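Local coordinates for protein ricin B-related lectin (Polyporus squamosus, PDB 5MUA) that binds galactose through a beta-trefoil lectin part and joins it to a calcium-binding, papain-like protease part that takes the inhibitor E-64, at residues G7-A12 with W144-L149. Sequence-based numbering, arbitrary orientation.
Sequences GIYYIA and WTFQKL
In the ricin-type beta-trefoil, the first strand, 7-12, pairs antiparallel with the late strand 144-148, joining the beginning and end of the lectin fold. Five backbone hydrogen bonds define the register: Tyr10 and Gln147 exchange two, Ala12 and Thr145 exchange two, and Leu149 N gives the shortest, 2.7 Å to Ile8 O, nearly straight at 166°. The non-hydrogen-bonded pairs Tyr9-Lys148 and Ile11-Phe146 start their side chains on one face, and the Phe146 ring turns its edge to the face of Tyr9 in a T-shaped stack, the centroids 5.6 Å apart and the planes at 86°. Ile11 runs alongside Phe146, its CG1 3.7 Å from CE2 of that ring, while Ile51 and Ile108 from strands 49-53 and 107-110 add to this apolar layer. The Tyr9 hydroxyl bonds to backbone atoms of Gln4 and Gly5, whereas the Lys148 chain passes its CB 3.8 Å from Tyr9 CE2, then bends at chi3 and leads away, carrying NZ to Gln4 OE1. On the other face Ala12 CB meets Thr145 OG1 at 3.5 Å, and Tyr10 OH is bonded to both Asp43 and Arg256, which fixes the far end of its ring. Extended Gln147 lies beside that ring and brings OE1 to its edge, in plane, 3.6 Å from Tyr10 CD2. Over one face of the ring sits Leu149 CD1, 3.6 Å from the Tyr10 centroid and only 1° off the normal, a centred CH-pi contact.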
loop_
_atom_site.group_PDB
_atom_site.type_symbol
_atom_site.label_atom_id
_atom_site.label_comp_id
_atom_site.label_asym_id
_atom_site.label_seq_id
_atom_site.Cartn_x
_atom_site.Cartn_y
_atom_site.Cartn_z
ATOM N N GLY B 7 4.403 22.611 -12.793
ATOM C CA GLY B 7 5.398 21.837 -12.054
ATOM C C GLY B 7 5.513 22.260 -10.611
ATOM O O GLY B 7 4.770 23.143 -10.146
ATOM N N ILE B 8 6.400 21.627 -9.879
ATOM C CA ILE B 8 6.670 21.973 -8.463
ATOM C C ILE B 8 8.106 22.413 -8.436
ATOM O O ILE B 8 8.995 21.774 -9.084
ATOM C CB ILE B 8 6.464 20.762 -7.509
ATOM C CG1 ILE B 8 4.971 20.350 -7.611
ATOM C CG2 ILE B 8 6.863 21.112 -6.110
ATOM C CD1 ILE B 8 4.644 18.984 -7.022
ATOM N N TYR B 9 8.352 23.526 -7.740
ATOM C CA TYR B 9 9.627 24.198 -7.781
ATOM C C TYR B 9 10.069 24.751 -6.455
ATOM O O TYR B 9 9.240 25.084 -5.595
ATOM C CB TYR B 9 9.519 25.387 -8.700
ATOM C CG TYR B 9 9.169 25.103 -10.091
ATOM C CD1 TYR B 9 7.841 25.063 -10.518
ATOM C CD2 TYR B 9 10.171 24.961 -11.034
ATOM C CE1 TYR B 9 7.550 24.829 -11.818
ATOM C CE2 TYR B 9 9.899 24.772 -12.379
ATOM C CZ TYR B 9 8.560 24.718 -12.793
ATOM O OH TYR B 9 8.286 24.518 -14.125
ATOM N N TYR B 10 11.380 24.868 -6.262
ATOM C CA TYR B 10 11.919 25.865 -5.316
ATOM C C TYR B 10 12.008 27.161 -6.091
ATOM O O TYR B 10 12.304 27.154 -7.325
ATOM C CB TYR B 10 13.352 25.520 -4.887
ATOM C CG TYR B 10 13.553 24.268 -4.057
ATOM C CD1 TYR B 10 12.820 24.028 -2.910
ATOM C CD2 TYR B 10 14.628 23.398 -4.369
ATOM C CE1 TYR B 10 13.060 22.882 -2.137
ATOM C CE2 TYR B 10 14.906 22.264 -3.587
ATOM C CZ TYR B 10 14.109 22.000 -2.495
ATOM O OH TYR B 10 14.364 20.884 -1.679
ATOM N N ILE B 11 11.688 28.248 -5.429
ATOM C CA ILE B 11 11.817 29.588 -6.040
ATOM C C ILE B 11 12.902 30.269 -5.206
ATOM O O ILE B 11 12.680 30.630 -4.052
ATOM C CB ILE B 11 10.495 30.368 -5.958
ATOM C CG1 ILE B 11 9.316 29.583 -6.589
ATOM C CG2 ILE B 11 10.646 31.746 -6.626
ATOM C CD1 ILE B 11 7.961 30.261 -6.443
ATOM N N ALA B 12 14.097 30.431 -5.775
ATOM C CA ALA B 12 15.219 30.992 -5.025
ATOM C C ALA B 12 15.517 32.397 -5.516
ATOM O O ALA B 12 15.389 32.669 -6.708
ATOM C CB ALA B 12 16.493 30.152 -5.227
ATOM N N TRP B 144 14.608 35.807 -9.827
ATOM C CA TRP B 144 14.401 34.515 -9.079
ATOM C C TRP B 144 14.869 33.400 -10.019
ATOM O O TRP B 144 14.761 33.518 -11.239
ATOM C CB TRP B 144 12.897 34.344 -8.754
ATOM C CG TRP B 144 12.392 35.442 -7.905
ATOM C CD1 TRP B 144 11.838 36.592 -8.356
ATOM C CD2 TRP B 144 12.487 35.570 -6.495
ATOM N NE1 TRP B 144 11.570 37.440 -7.296
ATOM C CE2 TRP B 144 11.976 36.835 -6.151
ATOM C CE3 TRP B 144 13.009 34.759 -5.469
ATOM C CZ2 TRP B 144 11.930 37.279 -4.849
ATOM C CZ3 TRP B 144 12.958 35.190 -4.201
ATOM C CH2 TRP B 144 12.435 36.449 -3.872
ATOM N N THR B 145 15.320 32.306 -9.436
ATOM C CA THR B 145 15.556 31.075 -10.158
ATOM C C THR B 145 14.557 30.031 -9.745
ATOM O O THR B 145 14.027 30.116 -8.692
ATOM C CB THR B 145 16.982 30.559 -9.993
ATOM O OG1 THR B 145 17.242 30.239 -8.651
ATOM C CG2 THR B 145 17.976 31.640 -10.430
ATOM N N PHE B 146 14.240 29.150 -10.670
ATOM C CA PHE B 146 13.285 28.056 -10.409
ATOM C C PHE B 146 13.997 26.711 -10.602
ATOM O O PHE B 146 14.595 26.499 -11.656
ATOM C CB PHE B 146 12.194 28.160 -11.448
ATOM C CG PHE B 146 11.257 29.266 -11.175
ATOM C CD1 PHE B 146 11.557 30.564 -11.605
ATOM C CD2 PHE B 146 10.086 29.058 -10.503
ATOM C CE1 PHE B 146 10.645 31.583 -11.399
ATOM C CE2 PHE B 146 9.183 30.094 -10.281
ATOM C CZ PHE B 146 9.481 31.367 -10.695
ATOM N N GLN B 147 13.960 25.844 -9.581
ATOM C CA GLN B 147 14.491 24.511 -9.723
ATOM C C GLN B 147 13.313 23.550 -9.758
ATOM O O GLN B 147 12.584 23.510 -8.813
ATOM C CB GLN B 147 15.413 24.204 -8.549
ATOM C CG GLN B 147 15.825 22.747 -8.630
ATOM C CD GLN B 147 16.747 22.280 -7.553
ATOM O OE1 GLN B 147 17.286 23.049 -6.783
ATOM N NE2 GLN B 147 16.894 20.983 -7.476
ATOM N N LYS B 148 13.152 22.809 -10.845
ATOM C CA LYS B 148 12.009 21.895 -11.001
ATOM C C LYS B 148 12.257 20.679 -10.157
ATOM O O LYS B 148 13.335 20.127 -10.176
ATOM C CB LYS B 148 11.839 21.457 -12.438
ATOM C CG LYS B 148 10.489 20.766 -12.654
ATOM C CD LYS B 148 10.225 20.472 -14.124
ATOM C CE LYS B 148 11.226 19.437 -14.681
ATOM N NZ LYS B 148 10.912 19.154 -16.108
ATOM N N LEU B 149 11.259 20.299 -9.386
ATOM C CA LEU B 149 11.330 19.157 -8.481
ATOM C C LEU B 149 10.321 18.103 -8.873
ATOM O O LEU B 149 10.163 17.105 -8.139
ATOM C CB LEU B 149 11.049 19.653 -7.075
ATOM C CG LEU B 149 11.957 20.807 -6.658
ATOM C CD1 LEU B 149 11.548 21.279 -5.304
ATOM C CD2 LEU B 149 13.434 20.432 -6.605
#